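Local coordinates for hemolysin activator protein CdiB (Acinetobacter baumannii ACICU, PDB 6WIL) that probably secretes a large partner toxin of contact-dependent growth inhibition across the outer membrane, as an Omp85-type two-partner secretion transporter, at residues Leu174-Glu179 with Val279-Leu284; Val322-Arg325 with Lys330-Val333; Leu486-Pro489 with Gln494-Met497. All blocks are in the same frame, centred on the assembly; numbering follows the deposited sequence.

Interaction 1: Leu174-Glu179 with Val279-Leu284; sequences LDQGLE and VGYYDL
Q176, on the POTRA helix 171-181, reaches over to the turn V279-Y282 at the foot of the barrel and meets it in two ways, with its amide and with its alkyl chain. NE2 of Q176 donates to O of G280 over 3.2 Å, a moderately straight bond with 150° at the hydrogen. The donor does not lie in the plane of the peptide carbonyl but is tilted 29° from it. The chain also runs beside the Y281 ring, where CG of Q176 comes within 3.5 Å of CD1 and CB of Q176 lies 3.7 Å from CE1. Ring and amide planes are 35° apart, so the groups overlap aslant rather than stacking. With CG anti to the backbone N and the chain then bent at chi2, the amide folds back along the ring toward the G280 carbonyl.

Behind this first shell stands a type II' turn in which G280 holds the first inner position and Y281 the second. It is closed by bonds both ways between V279 and Y282, 2.9 Å from Y282 N to V279 O, which makes it a tight two-residue beta hairpin. N180, one helical turn further on, also gives its side-chain NH2 to the G280 carbonyl, and the other end of the Q176 amide, OE1, accepts from R325. Both ends of the buried amide are thus engaged, which fixes its flip, while a single turn carbonyl gathers two side-chain donors from one helix and ties the POTRA domain to the barrel rim.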
loop_
_atom_site.group_PDB
_atom_site.type_symbol
_atom_site.label_atom_id
_atom_site.label_comp_id
_atom_site.label_asym_id
_atom_site.label_seq_id
_atom_site.Cartn_x
_atom_site.Cartn_y
_atom_site.Cartn_z
ATOM N N LEU A 174 3.120 18.882 -1.945
ATOM C CA LEU A 174 3.985 18.643 -3.096
ATOM C C LEU A 174 4.229 17.152 -3.292
ATOM O O LEU A 174 4.166 16.642 -4.417
ATOM C CB LEU A 174 5.315 19.377 -2.927
ATOM C CG LEU A 174 5.296 20.897 -2.760
ATOM C CD1 LEU A 174 6.707 21.460 -2.887
ATOM C CD2 LEU A 174 4.360 21.540 -3.767
ATOM N N ASP A 175 4.518 16.436 -2.200
ATOM C CA ASP A 175 4.798 15.008 -2.298
ATOM C C ASP A 175 3.560 14.228 -2.722
ATOM O O ASP A 175 3.657 13.287 -3.517
ATOM C CB ASP A 175 5.322 14.479 -0.963
ATOM C CG ASP A 175 6.769 14.855 -0.707
ATOM O OD1 ASP A 175 7.411 15.443 -1.604
ATOM O OD2 ASP A 175 7.267 14.553 0.399
ATOM N N GLN A 176 2.394 14.598 -2.192
ATOM C CA GLN A 176 1.158 13.932 -2.584
ATOM C C GLN A 176 0.893 14.113 -4.072
ATOM O O GLN A 176 0.647 13.140 -4.795
ATOM C CB GLN A 176 -0.009 14.471 -1.762
ATOM C CG GLN A 176 -1.297 13.716 -1.996
ATOM C CD GLN A 176 -1.189 12.262 -1.571
ATOM O OE1 GLN A 176 -0.420 11.923 -0.669
ATOM N NE2 GLN A 176 -1.956 11.393 -2.226
ATOM N N GLY A 177 0.943 15.359 -4.547
ATOM C CA GLY A 177 0.731 15.611 -5.961
ATOM C C GLY A 177 1.782 14.955 -6.837
ATOM O O GLY A 177 1.471 14.432 -7.909
ATOM N N LEU A 178 3.039 14.971 -6.391
ATOM C CA LEU A 178 4.091 14.283 -7.131
ATOM C C LEU A 178 3.806 12.789 -7.246
ATOM O O LEU A 178 4.030 12.187 -8.302
ATOM C CB LEU A 178 5.439 14.528 -6.457
ATOM C CG LEU A 178 6.679 13.850 -7.029
ATOM C CD1 LEU A 178 7.803 14.860 -7.149
ATOM C CD2 LEU A 178 7.089 12.722 -6.111
ATOM N N GLU A 179 3.310 12.171 -6.170
ATOM C CA GLU A 179 3.007 10.743 -6.218
ATOM C C GLU A 179 1.859 10.455 -7.174
ATOM O O GLU A 179 1.884 9.456 -7.902
ATOM C CB GLU A 179 2.677 10.225 -4.819
ATOM C CG GLU A 179 3.863 9.643 -4.080
ATOM C CD GLU A 179 3.609 9.522 -2.591
ATOM O OE1 GLU A 179 4.508 9.881 -1.803
ATOM O OE2 GLU A 179 2.502 9.084 -2.207
ATOM N N VAL A 279 -7.593 11.881 -6.558
ATOM C CA VAL A 279 -8.037 13.268 -6.428
ATOM C C VAL A 279 -7.346 13.902 -5.229
ATOM O O VAL A 279 -7.884 13.911 -4.112
ATOM C CB VAL A 279 -9.571 13.369 -6.308
ATOM C CG1 VAL A 279 -10.014 14.815 -6.458
ATOM C CG2 VAL A 279 -10.258 12.488 -7.344
ATOM N N GLY A 280 -6.152 14.438 -5.461
ATOM C CA GLY A 280 -5.396 15.024 -4.368
ATOM C C GLY A 280 -5.018 13.983 -3.329
ATOM O O GLY A 280 -4.379 12.968 -3.641
ATOM N N TYR A 281 -5.435 14.220 -2.083
ATOM C CA TYR A 281 -5.223 13.251 -1.019
ATOM C C TYR A 281 -6.170 12.061 -1.102
ATOM O O TYR A 281 -5.934 11.059 -0.418
ATOM C CB TYR A 281 -5.367 13.921 0.351
ATOM C CG TYR A 281 -4.163 14.710 0.807
ATOM C CD1 TYR A 281 -2.952 14.078 1.070
ATOM C CD2 TYR A 281 -4.242 16.090 0.987
ATOM C CE1 TYR A 281 -1.850 14.794 1.482
ATOM C CE2 TYR A 281 -3.145 16.812 1.403
ATOM C CZ TYR A 281 -1.954 16.163 1.651
ATOM O OH TYR A 281 -0.863 16.885 2.066
ATOM N N TYR A 282 -7.219 12.144 -1.913
ATOM C CA TYR A 282 -8.170 11.056 -2.035
ATOM C C TYR A 282 -7.716 10.062 -3.092
ATOM O O TYR A 282 -6.839 10.342 -3.914
ATOM C CB TYR A 282 -9.558 11.592 -2.381
ATOM C CG TYR A 282 -10.221 12.316 -1.237
ATOM C CD1 TYR A 282 -9.950 13.652 -0.994
ATOM C CD2 TYR A 282 -11.105 11.660 -0.388
ATOM C CE1 TYR A 282 -10.542 14.320 0.058
ATOM C CE2 TYR A 282 -11.702 12.323 0.669
ATOM C CZ TYR A 282 -11.413 13.653 0.886
ATOM O OH TYR A 282 -12.009 14.313 1.936
ATOM N N ASP A 283 -8.325 8.881 -3.053
ATOM C CA ASP A 283 -8.098 7.861 -4.065
ATOM C C ASP A 283 -9.414 7.147 -4.316
ATOM O O ASP A 283 -10.079 6.728 -3.366
ATOM C CB ASP A 283 -7.013 6.871 -3.623
ATOM C CG ASP A 283 -6.196 6.332 -4.795
ATOM O OD1 ASP A 283 -6.404 6.798 -5.933
ATOM O OD2 ASP A 283 -5.342 5.448 -4.573
ATOM N N LEU A 284 -9.792 7.017 -5.584
ATOM C CA LEU A 284 -11.035 6.362 -5.973
ATOM C C LEU A 284 -10.712 5.141 -6.814
ATOM O O LEU A 284 -9.887 5.216 -7.729
ATOM C CB LEU A 284 -11.955 7.295 -6.764
ATOM C CG LEU A 284 -12.643 8.457 -6.052
ATOM C CD1 LEU A 284 -11.653 9.541 -5.666
ATOM C CD2 LEU A 284 -13.742 9.022 -6.938
#

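Interaction 2: Val322-Arg325 with Lys330-Val333; sequences VISR and KTSV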
loop_
_atom_site.group_PDB
_atom_site.type_symbol
_atom_site.label_atom_id
_atom_site.label_comp_id
_atom_site.label_asym_id
_atom_site.label_seq_id
_atom_site.Cartn_x
_atom_site.Cartn_y
_atom_site.Cartn_z
ATOM N N VAL A 322 -5.555 10.013 2.247
ATOM C CA VAL A 322 -4.342 10.170 3.040
ATOM C C VAL A 322 -4.622 11.161 4.162
ATOM O O VAL A 322 -5.022 12.304 3.914
ATOM C CB VAL A 322 -3.167 10.632 2.172
ATOM C CG1 VAL A 322 -1.986 11.012 3.051
ATOM C CG2 VAL A 322 -2.774 9.542 1.186
ATOM N N ILE A 323 -4.415 10.724 5.401
ATOM C CA ILE A 323 -4.724 11.546 6.564
ATOM C C ILE A 323 -3.442 12.119 7.161
ATOM O O ILE A 323 -3.466 13.175 7.803
ATOM C CB ILE A 323 -5.512 10.738 7.612
ATOM C CG1 ILE A 323 -4.756 9.468 7.993
ATOM C CG2 ILE A 323 -6.896 10.383 7.094
ATOM C CD1 ILE A 323 -5.485 8.618 9.002
ATOM N N SER A 324 -2.317 11.436 6.948
ATOM C CA SER A 324 -1.039 11.866 7.497
ATOM C C SER A 324 0.093 11.296 6.656
ATOM O O SER A 324 0.058 10.123 6.275
ATOM C CB SER A 324 -0.880 11.419 8.953
ATOM O OG SER A 324 0.488 11.293 9.302
ATOM N N ARG A 325 1.104 12.123 6.391
ATOM C CA ARG A 325 2.265 11.662 5.645
ATOM C C ARG A 325 3.476 12.504 6.015
ATOM O O ARG A 325 3.355 13.601 6.565
ATOM C CB ARG A 325 2.026 11.718 4.134
ATOM C CG ARG A 325 1.951 13.117 3.559
ATOM C CD ARG A 325 1.931 13.044 2.047
ATOM N NE ARG A 325 3.182 12.495 1.533
ATOM C CZ ARG A 325 3.270 11.688 0.481
ATOM N NH1 ARG A 325 2.174 11.317 -0.168
ATOM N NH2 ARG A 325 4.455 11.242 0.089
ATOM N N LYS A 330 3.421 7.227 5.480
ATOM C CA LYS A 330 2.191 7.561 4.774
ATOM C C LYS A 330 1.053 6.763 5.392
ATOM O O LYS A 330 1.142 5.536 5.487
ATOM C CB LYS A 330 2.319 7.259 3.277
ATOM C CG LYS A 330 1.126 7.668 2.438
ATOM C CD LYS A 330 1.496 7.673 0.959
ATOM C CE LYS A 330 0.266 7.739 0.074
ATOM N NZ LYS A 330 0.625 7.826 -1.366
ATOM N N THR A 331 -0.003 7.458 5.817
ATOM C CA THR A 331 -1.136 6.845 6.497
ATOM C C THR A 331 -2.429 7.266 5.816
ATOM O O THR A 331 -2.606 8.439 5.475
ATOM C CB THR A 331 -1.188 7.247 7.984
ATOM O OG1 THR A 331 0.039 6.888 8.629
ATOM C CG2 THR A 331 -2.348 6.552 8.690
ATOM N N SER A 332 -3.341 6.311 5.636
ATOM C CA SER A 332 -4.606 6.613 4.986
ATOM C C SER A 332 -5.712 5.749 5.576
ATOM O O SER A 332 -5.465 4.647 6.072
ATOM C CB SER A 332 -4.511 6.410 3.469
ATOM O OG SER A 332 -3.807 5.222 3.158
ATOM N N VAL A 333 -6.931 6.279 5.533
ATOM C CA VAL A 333 -8.134 5.538 5.890
ATOM C C VAL A 333 -8.908 5.265 4.609
ATOM O O VAL A 333 -8.866 6.056 3.659
ATOM C CB VAL A 333 -9.008 6.300 6.912
ATOM C CG1 VAL A 333 -8.271 6.445 8.231
ATOM C CG2 VAL A 333 -9.400 7.670 6.372
#
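I323 and T331 meet on the outward face of a barrel hairpin, where the strands 322-325 and 330-333 run antiparallel at 164°. The pairing is interrupted by a classic beta bulge: I323 and S324 both face T331. I323 N donates to T331 O (2.9 Å), S324 N adds a weak bond to the same oxygen, and T331 N returns a short one to S324 O (2.7 Å).

From CB of I323, CG1 sits between the backbone N and the carbonyl carbon (chi1 55°), which turns it toward the partner strand, 3.5 Å from T331 O. The other branch, CG2, lies 3.8 Å from CG2 of V333. At the tip, CD1 of I323 settles between the two neighbours, 3.6 Å from CG1 of V333 and 3.8 Å from CG2 of T331, forming a small apolar patch on the surface.

V322, R325, K330 and S332 occupy the inner face. The extended K330 chain lies alongside R325, pointing the same way, and its CE touches CG2 of V322 at 3.7 Å. Both cationic ends converge on E179 of helix 171-181, R325 NH2 pairing with OE1 and K330 NZ with OE2, though the modelled contacts are implausibly short. Strand 282-295 flanks the hairpin on the V322 side, where Y281 just before it bonds to the V322 backbone; strand 349-371 flanks the other through R368 and Q366, and helix 171-181 packs against V322 and R325 on the inner face.

Interaction 3: Leu486-Pro489 with Gln494-Met497; sequences LNAP and QFYM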
loop_
_atom_site.group_PDB
_atom_site.type_symbol
_atom_site.label_atom_id
_atom_site.label_comp_id
_atom_site.label_asym_id
_atom_site.label_seq_id
_atom_site.Cartn_x
_atom_site.Cartn_y
_atom_site.Cartn_z
ATOM N N LEU A 486 19.358 -13.563 -1.885
ATOM C CA LEU A 486 20.698 -13.039 -2.119
ATOM C C LEU A 486 20.980 -13.028 -3.614
ATOM O O LEU A 486 20.503 -13.889 -4.355
ATOM C CB LEU A 486 21.781 -13.868 -1.387
ATOM C CG LEU A 486 21.978 -15.368 -1.649
ATOM C CD1 LEU A 486 22.922 -15.642 -2.829
ATOM C CD2 LEU A 486 22.483 -16.053 -0.379
ATOM N N ASN A 487 21.774 -12.053 -4.049
ATOM C CA ASN A 487 22.139 -11.964 -5.456
ATOM C C ASN A 487 23.044 -13.119 -5.857
ATOM O O ASN A 487 23.989 -13.469 -5.145
ATOM C CB ASN A 487 22.841 -10.642 -5.749
ATOM C CG ASN A 487 21.872 -9.509 -5.965
ATOM O OD1 ASN A 487 20.686 -9.735 -6.205
ATOM N ND2 ASN A 487 22.367 -8.282 -5.889
ATOM N N ALA A 488 22.747 -13.706 -7.006
ATOM C CA ALA A 488 23.596 -14.726 -7.589
ATOM C C ALA A 488 24.850 -14.083 -8.174
ATOM O O ALA A 488 24.883 -12.871 -8.404
ATOM C CB ALA A 488 22.824 -15.486 -8.663
ATOM N N PRO A 489 25.905 -14.868 -8.416
ATOM C CA PRO A 489 27.095 -14.298 -9.074
ATOM C C PRO A 489 26.802 -13.761 -10.465
ATOM O O PRO A 489 27.522 -12.882 -10.957
ATOM C CB PRO A 489 28.070 -15.483 -9.115
ATOM C CG PRO A 489 27.188 -16.699 -9.040
ATOM C CD PRO A 489 26.066 -16.305 -8.133
ATOM N N GLN A 494 18.854 -13.994 -8.453
ATOM C CA GLN A 494 18.934 -14.111 -7.006
ATOM C C GLN A 494 18.369 -15.454 -6.563
ATOM O O GLN A 494 17.378 -15.935 -7.121
ATOM C CB GLN A 494 18.196 -12.956 -6.307
ATOM C CG GLN A 494 16.770 -12.715 -6.774
ATOM C CD GLN A 494 16.036 -11.707 -5.902
ATOM O OE1 GLN A 494 14.893 -11.933 -5.499
ATOM N NE2 GLN A 494 16.692 -10.590 -5.605
ATOM N N PHE A 495 19.027 -16.060 -5.575
ATOM C CA PHE A 495 18.524 -17.246 -4.898
ATOM C C PHE A 495 17.718 -16.828 -3.676
ATOM O O PHE A 495 17.956 -15.769 -3.091
ATOM C CB PHE A 495 19.668 -18.162 -4.457
ATOM C CG PHE A 495 20.663 -18.464 -5.539
ATOM C CD1 PHE A 495 20.327 -19.294 -6.594
ATOM C CD2 PHE A 495 21.942 -17.932 -5.490
ATOM C CE1 PHE A 495 21.242 -19.578 -7.589
ATOM C CE2 PHE A 495 22.864 -18.214 -6.481
ATOM C CZ PHE A 495 22.513 -19.039 -7.533
ATOM N N TYR A 496 16.763 -17.668 -3.286
ATOM C CA TYR A 496 15.977 -17.370 -2.099
ATOM C C TYR A 496 15.586 -18.659 -1.395
ATOM O O TYR A 496 15.375 -19.696 -2.031
ATOM C CB TYR A 496 14.724 -16.544 -2.428
ATOM C CG TYR A 496 13.641 -17.277 -3.195
ATOM C CD1 TYR A 496 12.629 -17.964 -2.531
ATOM C CD2 TYR A 496 13.613 -17.257 -4.583
ATOM C CE1 TYR A 496 11.634 -18.626 -3.232
ATOM C CE2 TYR A 496 12.622 -17.916 -5.290
ATOM C CZ TYR A 496 11.637 -18.597 -4.611
ATOM O OH TYR A 496 10.655 -19.247 -5.322
HETATM N N MSE A 497 15.506 -18.580 -0.071
HETATM C CA MSE A 497 14.971 -19.663 0.746
HETATM C C MSE A 497 13.859 -19.087 1.614
HETATM O O MSE A 497 13.971 -17.964 2.105
HETATM C CB MSE A 497 16.059 -20.303 1.609
HETATM C CG MSE A 497 15.775 -21.747 1.998
HETATM SE SE MSE A 497 16.299 -22.173 3.831
HETATM C CE MSE A 497 18.107 -21.447 3.827
#
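L486 and F495 form the last hydrogen-bonded pair of a beta hairpin in the transmembrane barrel, just before strand 476-487 gives way to the turn leading into strand 493-505. In Omp85-type barrels of this topology, such short turns lie on the periplasmic side.

Backbone bonds come as a reciprocal couple. L486 N donates to F495 O and F495 N to L486 O, each over 2.9 Å, but the second is clearly more bent, with 134° at its hydrogen. N487 and Q494 follow as a non-hydrogen-bonded pair whose side chains diverge, and the Q494 amide oxygen finds its weak partner in R524 of the next strand.

Apolar contacts gather round the F495 ring. Its CG is anti to the carbonyl carbon (chi1 -50°), which swings the ring toward the turn instead of along its own strand. There the ring is met by two residues of the departing chain: P489 approaches at the edge with its CD, 4.1 Å from CE2 of F495, while the methyl of A488 comes in obliquely. On the far side of the hairpin, L523 of strand 515-526 also touches the phenyl group, so this surface aromatic bridges three consecutive parts of the barrel wall. Among the hydrocarbon contacts, A488 CB lies 3.5 Å from CE2 of F495, and CD1 of L486 meets the ring edge-on, in its plane, 3.6 Å from CD2 of F495.

Overall arrangement
After helix 8-27 the chain passes through the POTRA region. Interaction 1 closes the longest loop of the three: 99 residues, with the last strands of the mixed sheet that precedes the barrel and the first four of the barrel, separate helix 171-181 from the turn at 279-284. Interactions 2 and 3 are local hairpin contacts, each spanning only four residues. All three follow one another in series; none nests in or crosses another. Interactions 1 and 2 adjoin, centres 11 Å apart, and E179 of interaction 1 reaches the charged residues of interaction 2, so one POTRA helix grips two consecutive periplasmic turns. Interaction 3 lies in a later part of the same sixteen-stranded barrel, its centre about 36 Å from that of interaction 1, without touching it.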